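Local coordinates for HTH-type transcriptional regulator LysG (Mycobacterium tuberculosis, PDB 3ISP), which binds DNA as a homodimeric LysR-type transcription factor and probably activates expression of the exporter LysE while repressing its own gene, at residues R96-V101 with E138-G143; V101-M106 with V124-Q129; A107-A112 with D283-A288; G143-E148 with L266-W271; G154-P159 with C270-S275. All blocks are in the same frame, centred on the assembly; numbering follows the deposited sequence.

Interaction 1 of 5, residues R96-V101 with E138-G143; sequences RITIAV and EGVAMG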
# COMPACT_ATOMS: atom_id res chain seq x y z
N ARG A 96 -22.71 4.41 -23.36
CA ARG A 96 -22.19 4.61 -22.02
C ARG A 96 -20.81 5.23 -22.09
O ARG A 96 -19.90 4.66 -22.70
CB ARG A 96 -22.10 3.29 -21.27
CG ARG A 96 -21.33 3.38 -19.96
CD ARG A 96 -22.11 4.18 -18.93
NE ARG A 96 -23.34 3.51 -18.54
CZ ARG A 96 -24.32 4.08 -17.86
NH1 ARG A 96 -24.22 5.34 -17.48
NH2 ARG A 96 -25.42 3.38 -17.56
N ILE A 97 -20.64 6.40 -21.47
CA ILE A 97 -19.34 7.04 -21.41
C ILE A 97 -18.93 7.31 -19.97
O ILE A 97 -19.68 7.87 -19.19
CB ILE A 97 -19.27 8.34 -22.25
CG1 ILE A 97 -19.05 7.99 -23.72
CG2 ILE A 97 -18.13 9.22 -21.79
CD1 ILE A 97 -17.74 7.29 -23.97
N THR A 98 -17.72 6.87 -19.63
CA THR A 98 -17.22 7.08 -18.29
C THR A 98 -16.06 8.07 -18.31
O THR A 98 -15.08 7.91 -19.05
CB THR A 98 -16.74 5.77 -17.64
OG1 THR A 98 -17.85 4.86 -17.53
CG2 THR A 98 -16.17 6.05 -16.26
N ILE A 99 -16.19 9.12 -17.51
CA ILE A 99 -15.11 10.07 -17.42
C ILE A 99 -14.77 10.42 -15.99
O ILE A 99 -15.65 10.58 -15.15
CB ILE A 99 -15.37 11.34 -18.29
CG1 ILE A 99 -16.55 12.13 -17.77
CG2 ILE A 99 -15.67 10.94 -19.73
CD1 ILE A 99 -17.34 12.74 -18.92
N ALA A 100 -13.47 10.48 -15.70
CA ALA A 100 -13.00 10.91 -14.40
C ALA A 100 -13.00 12.45 -14.29
O ALA A 100 -12.74 13.14 -15.28
CB ALA A 100 -11.62 10.34 -14.15
N VAL A 101 -13.29 12.97 -13.10
CA VAL A 101 -13.25 14.42 -12.86
C VAL A 101 -12.82 14.76 -11.43
O VAL A 101 -13.45 14.31 -10.48
CB VAL A 101 -14.63 15.06 -13.08
CG1 VAL A 101 -14.57 16.55 -12.84
CG2 VAL A 101 -15.14 14.78 -14.48
N GLU A 138 -6.63 1.70 -17.44
CA GLU A 138 -7.40 0.46 -17.37
C GLU A 138 -8.63 0.42 -18.31
O GLU A 138 -9.42 -0.53 -18.28
CB GLU A 138 -7.84 0.18 -15.92
CG GLU A 138 -6.70 -0.20 -14.97
CD GLU A 138 -7.20 -0.59 -13.57
OE1 GLU A 138 -8.43 -0.52 -13.34
OE2 GLU A 138 -6.36 -0.95 -12.71
N GLY A 139 -8.77 1.45 -19.14
CA GLY A 139 -9.88 1.55 -20.07
C GLY A 139 -11.20 1.85 -19.40
O GLY A 139 -12.23 2.00 -20.06
N VAL A 140 -11.18 1.95 -18.07
CA VAL A 140 -12.40 2.23 -17.31
C VAL A 140 -12.98 3.58 -17.70
O VAL A 140 -14.20 3.71 -17.88
CB VAL A 140 -12.15 2.17 -15.79
CG1 VAL A 140 -13.21 2.96 -15.02
CG2 VAL A 140 -12.10 0.73 -15.32
N ALA A 141 -12.13 4.59 -17.83
CA ALA A 141 -12.56 5.92 -18.26
C ALA A 141 -12.07 6.21 -19.66
O ALA A 141 -10.93 5.90 -20.00
CB ALA A 141 -12.06 6.97 -17.30
N MET A 142 -12.94 6.81 -20.49
CA MET A 142 -12.55 7.19 -21.85
C MET A 142 -12.10 8.65 -21.90
O MET A 142 -11.98 9.24 -22.98
CB MET A 142 -13.66 6.90 -22.88
CG MET A 142 -15.09 6.75 -22.34
SD MET A 142 -15.74 5.05 -22.17
CE MET A 142 -15.00 4.53 -20.64
N GLY A 143 -11.84 9.22 -20.73
CA GLY A 143 -11.36 10.59 -20.61
C GLY A 143 -11.43 11.09 -19.19
O GLY A 143 -12.28 10.63 -18.42
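M142 folds back over the strand R96-V101, its torsions chi2 (-102°) and chi3 (80°) bending the chain so that SD and CE lie against T98. SD comes to 3.7 Å from T98 N, and the terminal CE reaches T98 CB at the same separation. I97 meets this chain from the neighbouring position, the two side chains crossing obliquely, with I97 CD1 beside M142 SD; the model is too tight there for the exact spacing to carry weight. T98 turns its CB toward the loop E138-G143, where it lies against V140 O at 3.3 Å. Its CG2, anti to the backbone N, touches the same carbonyl, while OG1 is turned to D123 on the adjacent strand. The methyl of A141 lies 3.6 Å from T98 O. I99 sends CD1 to F110, while its CG2 methyl lies on the W268 side.

Backbone bonds fix this arrangement: M142 N donates to T98 O at 2.8 Å, one residue before strand 143-146 begins, and A100 N to G143 O at 3.0 Å, which opens the parallel pairing. R96, at the other end of the strand, reaches T218 and F220 of the second subunit. Strand 143-146, arriving from helix 129-137, thus pairs parallel with strand 95-101, as in the alpha/beta sheet of the LysR regulatory domain, which has the type II periplasmic binding protein fold.

Interaction 2 of 5, residues V101-M106 with V124-Q129; sequences VNADSM and VRIEDQ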
# COMPACT_ATOMS: atom_id res chain seq x y z
N VAL A 101 -13.29 12.97 -13.10
CA VAL A 101 -13.25 14.42 -12.86
C VAL A 101 -12.82 14.76 -11.43
O VAL A 101 -13.45 14.31 -10.48
CB VAL A 101 -14.63 15.06 -13.08
CG1 VAL A 101 -14.57 16.55 -12.84
CG2 VAL A 101 -15.14 14.78 -14.48
N ASN A 102 -11.76 15.55 -11.27
CA ASN A 102 -11.32 16.01 -9.95
C ASN A 102 -12.40 16.83 -9.25
O ASN A 102 -13.10 17.63 -9.89
CB ASN A 102 -10.01 16.79 -10.02
CG ASN A 102 -10.15 18.11 -10.78
OD1 ASN A 102 -9.62 19.14 -10.36
ND2 ASN A 102 -10.84 18.07 -11.90
N ALA A 103 -12.52 16.64 -7.94
CA ALA A 103 -13.60 17.22 -7.13
C ALA A 103 -13.81 18.71 -7.37
O ALA A 103 -14.93 19.16 -7.55
CB ALA A 103 -13.33 16.97 -5.65
N ASP A 104 -12.72 19.46 -7.36
CA ASP A 104 -12.75 20.90 -7.57
C ASP A 104 -13.30 21.33 -8.94
O ASP A 104 -13.91 22.39 -9.05
CB ASP A 104 -11.36 21.50 -7.34
CG ASP A 104 -11.00 21.56 -5.87
OD1 ASP A 104 -11.94 21.52 -5.03
OD2 ASP A 104 -9.79 21.66 -5.55
N SER A 105 -13.11 20.51 -9.96
CA SER A 105 -13.69 20.84 -11.26
C SER A 105 -15.18 20.57 -11.32
O SER A 105 -15.92 21.32 -11.96
CB SER A 105 -12.98 20.11 -12.40
OG SER A 105 -11.63 20.51 -12.51
N MET A 106 -15.62 19.51 -10.66
CA MET A 106 -17.04 19.15 -10.70
C MET A 106 -17.88 20.20 -9.99
O MET A 106 -19.01 20.47 -10.39
CB MET A 106 -17.29 17.75 -10.12
CG MET A 106 -18.77 17.38 -9.99
SD MET A 106 -19.69 17.31 -11.55
CE MET A 106 -18.89 15.95 -12.30
N VAL A 124 -19.92 9.33 -14.33
CA VAL A 124 -18.90 10.25 -13.85
C VAL A 124 -18.31 9.77 -12.52
O VAL A 124 -19.03 9.33 -11.63
CB VAL A 124 -19.47 11.67 -13.69
CG1 VAL A 124 -18.40 12.63 -13.23
CG2 VAL A 124 -20.05 12.14 -15.01
N ARG A 125 -16.99 9.84 -12.42
CA ARG A 125 -16.28 9.42 -11.22
C ARG A 125 -15.53 10.62 -10.70
O ARG A 125 -14.85 11.31 -11.45
CB ARG A 125 -15.24 8.36 -11.57
CG ARG A 125 -15.69 7.28 -12.53
CD ARG A 125 -16.72 6.41 -11.86
NE ARG A 125 -17.12 5.31 -12.72
CZ ARG A 125 -16.46 4.16 -12.80
NH1 ARG A 125 -15.37 3.96 -12.07
NH2 ARG A 125 -16.90 3.20 -13.60
N ILE A 126 -15.62 10.86 -9.40
CA ILE A 126 -14.83 11.91 -8.80
C ILE A 126 -13.53 11.30 -8.31
O ILE A 126 -13.52 10.57 -7.33
CB ILE A 126 -15.54 12.57 -7.63
CG1 ILE A 126 -16.87 13.15 -8.10
CG2 ILE A 126 -14.67 13.65 -7.05
CD1 ILE A 126 -16.73 14.24 -9.11
N GLU A 127 -12.45 11.60 -9.00
CA GLU A 127 -11.17 11.01 -8.68
C GLU A 127 -10.08 12.07 -8.70
O GLU A 127 -10.17 13.04 -9.45
CB GLU A 127 -10.83 9.90 -9.68
CG GLU A 127 -11.93 8.85 -9.86
CD GLU A 127 -12.22 8.04 -8.59
OE1 GLU A 127 -11.59 8.31 -7.54
OE2 GLU A 127 -13.10 7.15 -8.65
N ASP A 128 -9.07 11.89 -7.87
CA ASP A 128 -7.94 12.80 -7.90
C ASP A 128 -7.02 12.46 -9.08
O ASP A 128 -7.38 11.65 -9.95
CB ASP A 128 -7.18 12.84 -6.56
CG ASP A 128 -6.57 11.48 -6.15
OD1 ASP A 128 -6.30 10.59 -7.01
OD2 ASP A 128 -6.34 11.30 -4.93
N GLN A 129 -5.85 13.08 -9.11
CA GLN A 129 -4.90 12.89 -10.20
C GLN A 129 -4.56 11.42 -10.36
O GLN A 129 -4.67 10.87 -11.45
CB GLN A 129 -3.63 13.67 -9.91
CG GLN A 129 -2.87 14.07 -11.14
CD GLN A 129 -1.40 14.29 -10.85
OE1 GLN A 129 -0.71 13.39 -10.36
NE2 GLN A 129 -0.90 15.49 -11.15
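The flat peptide carbonyl of V101 has the amide of E127 above its plane, E127 N standing 59° out of it at 3.2 Å from V101 O. The preceding bond is set quite differently: V101 N lies almost on the C=O line of R125, 2.8 Å from R125 O. The two bonds join the parallel strands 95-101 and 120-126 near the start of helix 103-107, within a beta-alpha-beta unit. N102 is the N-cap residue of that helix, its carbonyl O accepting from both S105 N and M106 N, and its ND2 makes a weak bond to S105 OG. Its CA also approaches E127 O, continuing the backbone contact past V101.

The helix rests on I126, which divides its branches between A103 and M106, three residues apart on the helix. CG2, anti to the backbone N, meets A103 CB at 3.8 Å; CD1 lies 3.7 Å from M106 CB, and the M106 and I126 side chains cross at about a right angle. V101 and V124 add a looser apolar contact through CG2 and CG1. On the outside the same surface meets the second subunit, whose P222, T223 and E225 pack on V124, I126 and M106. R125 forms a salt bridge with D123. The M106 chain starts with CG anti to the backbone N, bends at chi2 (62°) and again at chi3, and ends tip to tip with V124, CE being 3.5 Å from V124 CG1.

Interaction 3 of 5, residues A107-A112 with D283-A288; sequences ATWFSA and DTVRAA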
# COMPACT_ATOMS: atom_id res chain seq x y z
N ALA A 107 -17.34 20.80 -8.95
CA ALA A 107 -18.10 21.77 -8.18
C ALA A 107 -18.13 23.13 -8.86
O ALA A 107 -18.99 23.96 -8.56
CB ALA A 107 -17.55 21.89 -6.77
N THR A 108 -17.20 23.37 -9.76
CA THR A 108 -17.14 24.67 -10.39
C THR A 108 -17.55 24.59 -11.86
O THR A 108 -18.74 24.52 -12.18
CB THR A 108 -15.76 25.32 -10.24
OG1 THR A 108 -14.77 24.46 -10.80
CG2 THR A 108 -15.45 25.52 -8.77
N TRP A 109 -16.57 24.56 -12.75
CA TRP A 109 -16.87 24.69 -14.16
C TRP A 109 -17.48 23.47 -14.84
O TRP A 109 -18.35 23.63 -15.70
CB TRP A 109 -15.63 25.14 -14.91
CG TRP A 109 -14.51 24.17 -14.85
CD1 TRP A 109 -13.51 24.10 -13.92
CD2 TRP A 109 -14.24 23.13 -15.80
NE1 TRP A 109 -12.65 23.07 -14.22
CE2 TRP A 109 -13.08 22.46 -15.37
CE3 TRP A 109 -14.88 22.71 -16.97
CZ2 TRP A 109 -12.54 21.40 -16.07
CZ3 TRP A 109 -14.35 21.65 -17.66
CH2 TRP A 109 -13.19 21.01 -17.21
N PHE A 110 -17.07 22.26 -14.45
CA PHE A 110 -17.44 21.06 -15.22
C PHE A 110 -18.95 20.85 -15.36
O PHE A 110 -19.42 20.30 -16.35
CB PHE A 110 -16.80 19.80 -14.63
CG PHE A 110 -16.84 18.61 -15.55
CD1 PHE A 110 -15.77 18.30 -16.36
CD2 PHE A 110 -17.95 17.78 -15.59
CE1 PHE A 110 -15.81 17.21 -17.20
CE2 PHE A 110 -17.98 16.68 -16.43
CZ PHE A 110 -16.92 16.40 -17.23
N SER A 111 -19.69 21.27 -14.35
CA SER A 111 -21.14 21.18 -14.36
C SER A 111 -21.74 21.47 -15.74
O SER A 111 -22.72 20.85 -16.13
CB SER A 111 -21.70 22.18 -13.36
OG SER A 111 -23.08 22.34 -13.57
N ALA A 112 -21.16 22.41 -16.47
CA ALA A 112 -21.73 22.89 -17.72
C ALA A 112 -21.85 21.80 -18.76
O ALA A 112 -22.65 21.91 -19.69
CB ALA A 112 -20.91 24.06 -18.28
N ASP A 283 -14.93 18.54 -27.15
CA ASP A 283 -15.35 19.90 -27.45
C ASP A 283 -16.10 20.48 -26.29
O ASP A 283 -15.88 21.62 -25.90
CB ASP A 283 -16.24 19.95 -28.69
CG ASP A 283 -15.44 19.99 -29.96
OD1 ASP A 283 -14.21 20.20 -29.86
OD2 ASP A 283 -16.04 19.80 -31.05
N THR A 284 -17.02 19.69 -25.75
CA THR A 284 -17.84 20.14 -24.65
C THR A 284 -16.99 20.41 -23.40
O THR A 284 -17.08 21.48 -22.80
CB THR A 284 -18.92 19.13 -24.37
OG1 THR A 284 -19.78 19.08 -25.51
CG2 THR A 284 -19.72 19.51 -23.14
N VAL A 285 -16.16 19.46 -23.01
CA VAL A 285 -15.28 19.67 -21.88
C VAL A 285 -14.44 20.92 -22.08
O VAL A 285 -14.38 21.76 -21.20
CB VAL A 285 -14.39 18.45 -21.62
CG1 VAL A 285 -13.29 18.80 -20.62
CG2 VAL A 285 -15.24 17.28 -21.12
N ARG A 286 -13.81 21.05 -23.24
CA ARG A 286 -12.96 22.22 -23.51
C ARG A 286 -13.71 23.55 -23.40
O ARG A 286 -13.18 24.54 -22.89
CB ARG A 286 -12.32 22.09 -24.89
CG ARG A 286 -10.86 21.65 -24.85
CD ARG A 286 -10.21 21.60 -26.23
NE ARG A 286 -8.75 21.53 -26.11
CZ ARG A 286 -7.93 21.14 -27.08
NH1 ARG A 286 -8.42 20.78 -28.26
NH2 ARG A 286 -6.61 21.10 -26.87
N ALA A 287 -14.95 23.56 -23.87
CA ALA A 287 -15.77 24.77 -23.85
C ALA A 287 -16.27 25.08 -22.45
O ALA A 287 -16.43 26.24 -22.08
CB ALA A 287 -16.92 24.63 -24.81
N ALA A 288 -16.52 24.04 -21.66
CA ALA A 288 -16.98 24.23 -20.30
C ALA A 288 -15.87 24.90 -19.49
O ALA A 288 -16.12 25.54 -18.45
CB ALA A 288 -17.39 22.91 -19.69
O HOH W 1 -18.39 26.16 -17.07
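W109 reaches out from the loop A107-A112 to the last turns of helix 276-288. Its CB starts 3.6 Å from A288 O, the chain carrying CG between the backbone N and the carbonyl carbon (chi1 63°). Along the benzo side of the indole, CE3 comes to 3.4 Å from the same oxygen and to 3.7 Å from A288 CB, a methyl lying in the ring plane at its edge. CZ3 then passes V285 O at 3.5 Å, and CH2, farthest along, meets V285 CG1 at 4.1 Å. F110 CB lies over one face of the indole, and the F110 ring sends CE1 to the other branch of V285, CG2. A112 CB against A288 CB closes the contact at its outer side.

A water bridges the backbones, donating to W109 O at 2.9 Å and to A288 O at 2.7 Å. W109 packs on L160 and L266 of the sheet, V285 on L160 and W268. The arrangement is that of a C-terminal helix laid over the central sheet of an alpha/beta regulatory domain.

Interaction 4 of 5, residues G143-E148 with L266-W271; sequences GAVTTE and LYWQCW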
# COMPACT_ATOMS: atom_id res chain seq x y z
N GLY A 143 -11.84 9.22 -20.73
CA GLY A 143 -11.36 10.59 -20.61
C GLY A 143 -11.43 11.09 -19.19
O GLY A 143 -12.28 10.63 -18.42
N ALA A 144 -10.55 12.03 -18.83
CA ALA A 144 -10.49 12.54 -17.46
C ALA A 144 -9.94 13.97 -17.34
O ALA A 144 -8.92 14.30 -17.94
CB ALA A 144 -9.68 11.60 -16.57
N VAL A 145 -10.60 14.81 -16.55
CA VAL A 145 -10.01 16.07 -16.15
C VAL A 145 -9.01 15.76 -15.03
O VAL A 145 -9.37 15.21 -14.01
CB VAL A 145 -11.08 17.07 -15.67
CG1 VAL A 145 -10.44 18.34 -15.15
CG2 VAL A 145 -12.06 17.38 -16.80
N THR A 146 -7.74 16.09 -15.25
CA THR A 146 -6.68 15.72 -14.32
C THR A 146 -5.65 16.83 -14.23
O THR A 146 -5.56 17.67 -15.11
CB THR A 146 -5.96 14.44 -14.79
OG1 THR A 146 -4.82 14.18 -13.94
CG2 THR A 146 -5.48 14.59 -16.22
N THR A 147 -4.87 16.84 -13.15
CA THR A 147 -3.84 17.87 -12.99
C THR A 147 -2.60 17.39 -13.70
O THR A 147 -1.56 18.04 -13.64
CB THR A 147 -3.50 18.16 -11.51
OG1 THR A 147 -3.10 16.95 -10.85
CG2 THR A 147 -4.69 18.81 -10.77
N GLU A 148 -2.73 16.25 -14.36
CA GLU A 148 -1.61 15.57 -15.01
C GLU A 148 -1.36 16.08 -16.41
O GLU A 148 -2.16 15.85 -17.31
CB GLU A 148 -1.89 14.08 -15.11
CG GLU A 148 -0.76 13.29 -15.73
CD GLU A 148 0.40 13.13 -14.77
OE1 GLU A 148 0.20 12.51 -13.70
OE2 GLU A 148 1.50 13.64 -15.09
N LEU A 266 -4.89 22.63 -15.37
CA LEU A 266 -5.68 21.44 -15.63
C LEU A 266 -5.45 20.94 -17.07
O LEU A 266 -5.00 21.70 -17.94
CB LEU A 266 -7.15 21.73 -15.42
CG LEU A 266 -7.55 22.03 -13.97
CD1 LEU A 266 -9.02 22.39 -13.92
CD2 LEU A 266 -7.25 20.86 -13.07
N TYR A 267 -5.76 19.66 -17.29
CA TYR A 267 -5.68 19.04 -18.61
C TYR A 267 -6.87 18.12 -18.85
O TYR A 267 -7.36 17.49 -17.92
CB TYR A 267 -4.38 18.25 -18.71
CG TYR A 267 -3.17 19.10 -18.46
CD1 TYR A 267 -2.51 19.73 -19.51
CD2 TYR A 267 -2.70 19.30 -17.17
CE1 TYR A 267 -1.42 20.53 -19.29
CE2 TYR A 267 -1.60 20.10 -16.94
CZ TYR A 267 -0.96 20.71 -18.00
OH TYR A 267 0.13 21.52 -17.78
N TRP A 268 -7.34 18.04 -20.08
CA TRP A 268 -8.30 17.00 -20.43
C TRP A 268 -7.56 15.89 -21.19
O TRP A 268 -7.16 16.09 -22.34
CB TRP A 268 -9.47 17.57 -21.23
CG TRP A 268 -10.30 16.55 -21.98
CD1 TRP A 268 -10.21 16.24 -23.30
CD2 TRP A 268 -11.34 15.71 -21.45
NE1 TRP A 268 -11.12 15.27 -23.63
CE2 TRP A 268 -11.83 14.93 -22.51
CE3 TRP A 268 -11.91 15.55 -20.18
CZ2 TRP A 268 -12.85 14.00 -22.34
CZ3 TRP A 268 -12.93 14.63 -20.03
CH2 TRP A 268 -13.39 13.87 -21.09
N GLN A 269 -7.36 14.75 -20.54
CA GLN A 269 -6.78 13.57 -21.17
C GLN A 269 -7.87 12.59 -21.62
O GLN A 269 -8.74 12.23 -20.83
CB GLN A 269 -5.80 12.88 -20.23
CG GLN A 269 -4.58 13.72 -19.94
CD GLN A 269 -3.35 12.92 -19.56
OE1 GLN A 269 -3.07 11.87 -20.14
NE2 GLN A 269 -2.59 13.44 -18.62
N CYS A 270 -7.81 12.15 -22.88
CA CYS A 270 -8.76 11.17 -23.39
C CYS A 270 -8.12 10.18 -24.37
O CYS A 270 -7.02 10.42 -24.89
CB CYS A 270 -9.95 11.86 -24.05
SG CYS A 270 -9.55 12.81 -25.54
N TRP A 271 -8.82 9.07 -24.62
CA TRP A 271 -8.34 8.04 -25.54
C TRP A 271 -7.84 8.61 -26.85
O TRP A 271 -8.60 9.24 -27.59
CB TRP A 271 -9.44 7.03 -25.86
CG TRP A 271 -9.75 6.09 -24.75
CD1 TRP A 271 -8.96 5.82 -23.67
CD2 TRP A 271 -10.91 5.26 -24.62
NE1 TRP A 271 -9.58 4.89 -22.87
CE2 TRP A 271 -10.77 4.53 -23.43
CE3 TRP A 271 -12.05 5.08 -25.40
CZ2 TRP A 271 -11.74 3.63 -23.00
CZ3 TRP A 271 -13.02 4.18 -24.96
CH2 TRP A 271 -12.86 3.47 -23.77
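Q269 NE2 is gripped by two backbone carbonyls, donating to E148 O at 2.8 Å and also to N150 O, while Q269 OE1 accepts from V152 N. The amide thereby ties down the turn that leaves strand 143-146, at the point where this strand pairs antiparallel with strand 255-271 inside the mixed sheet of the regulatory domain. E148 O lies in the amide plane of Q269, but the donor stands 49° above the carbonyl plane of E148. T146 OG1 accepts from E148 N, forming an ST turn that ends at the residue whose carbonyl Q269 holds.

Two hydrogen-bonded pairs carry the backbone. A144 and Q269 exchange bonds, with A144 N to Q269 O at 2.7 Å, and T146 and Y267 do the same, T146 N to Y267 O being nearly straight (169°). On the face of A144 and T146, the Y267 ring has T146 O in its plane at the edge and sends its OH to R149. The opposite face carries V145 and W268, whose NE1 is held by T282. One face of the indole lies over A144 N, its CH2 is 3.9 Å from G143 CA, and V145, crossing W268 at about a right angle, places CG2 at the ring edge, 3.8 Å from CE3.

Interaction 5 of 5, residues G154-P159 with C270-S275; sequences GCRVHP and CWKLDS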
# COMPACT_ATOMS: atom_id res chain seq x y z
N GLY A 154 -2.05 5.46 -24.10
CA GLY A 154 -3.23 5.40 -24.94
C GLY A 154 -4.08 6.65 -24.90
O GLY A 154 -5.28 6.60 -25.19
N CYS A 155 -3.47 7.79 -24.55
CA CYS A 155 -4.22 9.01 -24.30
C CYS A 155 -3.63 10.28 -24.91
O CYS A 155 -2.43 10.54 -24.79
CB CYS A 155 -4.38 9.19 -22.80
SG CYS A 155 -5.80 8.39 -22.08
N ARG A 156 -4.47 11.08 -25.55
CA ARG A 156 -4.11 12.44 -25.94
C ARG A 156 -4.33 13.43 -24.79
O ARG A 156 -5.25 13.27 -23.98
CB ARG A 156 -4.94 12.91 -27.14
CG ARG A 156 -4.45 12.42 -28.47
CD ARG A 156 -5.12 13.18 -29.61
NE ARG A 156 -5.23 12.35 -30.80
CZ ARG A 156 -6.31 11.65 -31.12
NH1 ARG A 156 -7.39 11.69 -30.34
NH2 ARG A 156 -6.32 10.92 -32.22
N VAL A 157 -3.49 14.46 -24.74
CA VAL A 157 -3.56 15.49 -23.70
C VAL A 157 -4.01 16.83 -24.26
O VAL A 157 -3.41 17.33 -25.22
CB VAL A 157 -2.18 15.70 -23.08
CG1 VAL A 157 -2.19 16.92 -22.20
CG2 VAL A 157 -1.75 14.46 -22.31
N HIS A 158 -5.05 17.40 -23.67
CA HIS A 158 -5.55 18.74 -24.01
C HIS A 158 -5.48 19.71 -22.82
O HIS A 158 -6.06 19.46 -21.77
CB HIS A 158 -7.00 18.68 -24.46
CG HIS A 158 -7.23 17.85 -25.67
ND1 HIS A 158 -7.59 16.52 -25.61
CD2 HIS A 158 -7.17 18.16 -26.99
CE1 HIS A 158 -7.74 16.05 -26.83
NE2 HIS A 158 -7.50 17.02 -27.69
N PRO A 159 -4.80 20.85 -23.00
CA PRO A 159 -4.79 21.81 -21.90
C PRO A 159 -6.14 22.46 -21.82
O PRO A 159 -6.79 22.66 -22.85
CB PRO A 159 -3.74 22.83 -22.34
CG PRO A 159 -2.94 22.12 -23.40
CD PRO A 159 -3.92 21.25 -24.10
N CYS A 270 -7.81 12.15 -22.88
CA CYS A 270 -8.76 11.17 -23.39
C CYS A 270 -8.12 10.18 -24.37
O CYS A 270 -7.02 10.42 -24.89
CB CYS A 270 -9.95 11.86 -24.05
SG CYS A 270 -9.55 12.81 -25.54
N TRP A 271 -8.82 9.07 -24.62
CA TRP A 271 -8.34 8.04 -25.54
C TRP A 271 -7.84 8.61 -26.85
O TRP A 271 -8.60 9.24 -27.59
CB TRP A 271 -9.44 7.03 -25.86
CG TRP A 271 -9.75 6.09 -24.75
CD1 TRP A 271 -8.96 5.82 -23.67
CD2 TRP A 271 -10.91 5.26 -24.62
NE1 TRP A 271 -9.58 4.89 -22.87
CE2 TRP A 271 -10.77 4.53 -23.43
CE3 TRP A 271 -12.05 5.08 -25.40
CZ2 TRP A 271 -11.74 3.63 -23.00
CZ3 TRP A 271 -13.02 4.18 -24.96
CH2 TRP A 271 -12.86 3.47 -23.77
N LYS A 272 -6.56 8.39 -27.13
CA LYS A 272 -6.00 8.71 -28.43
C LYS A 272 -6.50 7.73 -29.49
O LYS A 272 -6.04 6.60 -29.57
CB LYS A 272 -4.47 8.69 -28.37
CG LYS A 272 -3.78 9.07 -29.67
CD LYS A 272 -2.28 9.30 -29.45
CE LYS A 272 -1.63 8.10 -28.77
NZ LYS A 272 -0.37 8.48 -28.07
N LEU A 273 -7.47 8.19 -30.28
CA LEU A 273 -8.05 7.40 -31.34
C LEU A 273 -9.06 8.28 -32.04
O LEU A 273 -9.28 9.40 -31.61
CB LEU A 273 -8.72 6.14 -30.80
CG LEU A 273 -9.70 6.27 -29.64
CD1 LEU A 273 -10.98 6.96 -30.07
CD2 LEU A 273 -10.01 4.90 -29.06
N ASP A 274 -9.66 7.78 -33.12
CA ASP A 274 -10.73 8.51 -33.79
C ASP A 274 -12.10 8.11 -33.24
O ASP A 274 -12.41 6.93 -33.07
CB ASP A 274 -10.69 8.25 -35.29
CG ASP A 274 -9.56 8.98 -35.97
OD1 ASP A 274 -9.02 9.94 -35.36
OD2 ASP A 274 -9.20 8.59 -37.11
N SER A 275 -12.92 9.10 -32.95
CA SER A 275 -14.24 8.81 -32.44
C SER A 275 -15.09 10.06 -32.46
O SER A 275 -14.79 11.04 -31.79
CB SER A 275 -14.16 8.25 -31.02
OG SER A 275 -15.43 7.82 -30.57
O HOH W 2 -0.68 7.66 -24.74
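The antiparallel pairing of strands 155-169 and 255-271 reaches its end here, where R156 and C270 form a hydrogen-bonded pair: R156 N donates to C270 O at 2.7 Å and C270 N to R156 O at 3.0 Å. One further bond, K272 N to G154 O at 2.9 Å, follows as the chain leaves the strand. R156 then extends from CG to NE across K272, the two side chains at about a right angle. K272 CG lies over one face of the guanidinium, offset toward its rim, while L273 O sits in plane at the edge, taking a bond from NH1 at 3.2 Å and a weak one from NH2. Two sulfurs meet rings edge-on: C270 SG lies 3.9 Å from H158 CE1, and C155 SG lies 4.4 Å from W271 CD1. A water accepts from C155 N and, weakly, from K272 NZ.

W271 packs on Q74 and L77 of helix 66-82, L273 on Q74, and D274 on Q74 of the third subunit. This is the junction of regulatory domain and linker helix characteristic of LysR-type regulators.

How the interactions relate
Interactions 1, 2, 4 and 5 run across one mixed sheet, from strand 120-126 through 95-101, 143-146 and 255-271 to 155-169; interaction 3 adds helix 276-288, packed on one face of the sheet. Interactions 1 and 4 share G143 and are joined by A100 O and V145 N, 3.0 Å apart, while interactions 4 and 5 share C270 and W271. V285 CG1 lies 3.6 Å from W268 CE3, linking interactions 3 and 4. Interactions 2 and 5 do not touch, their centres about 18 Å apart: interaction 2 borders the second subunit and also W195, probably near the cleft between subdomains where relatives bind effectors, whereas interaction 5 meets the linker helix and the third subunit.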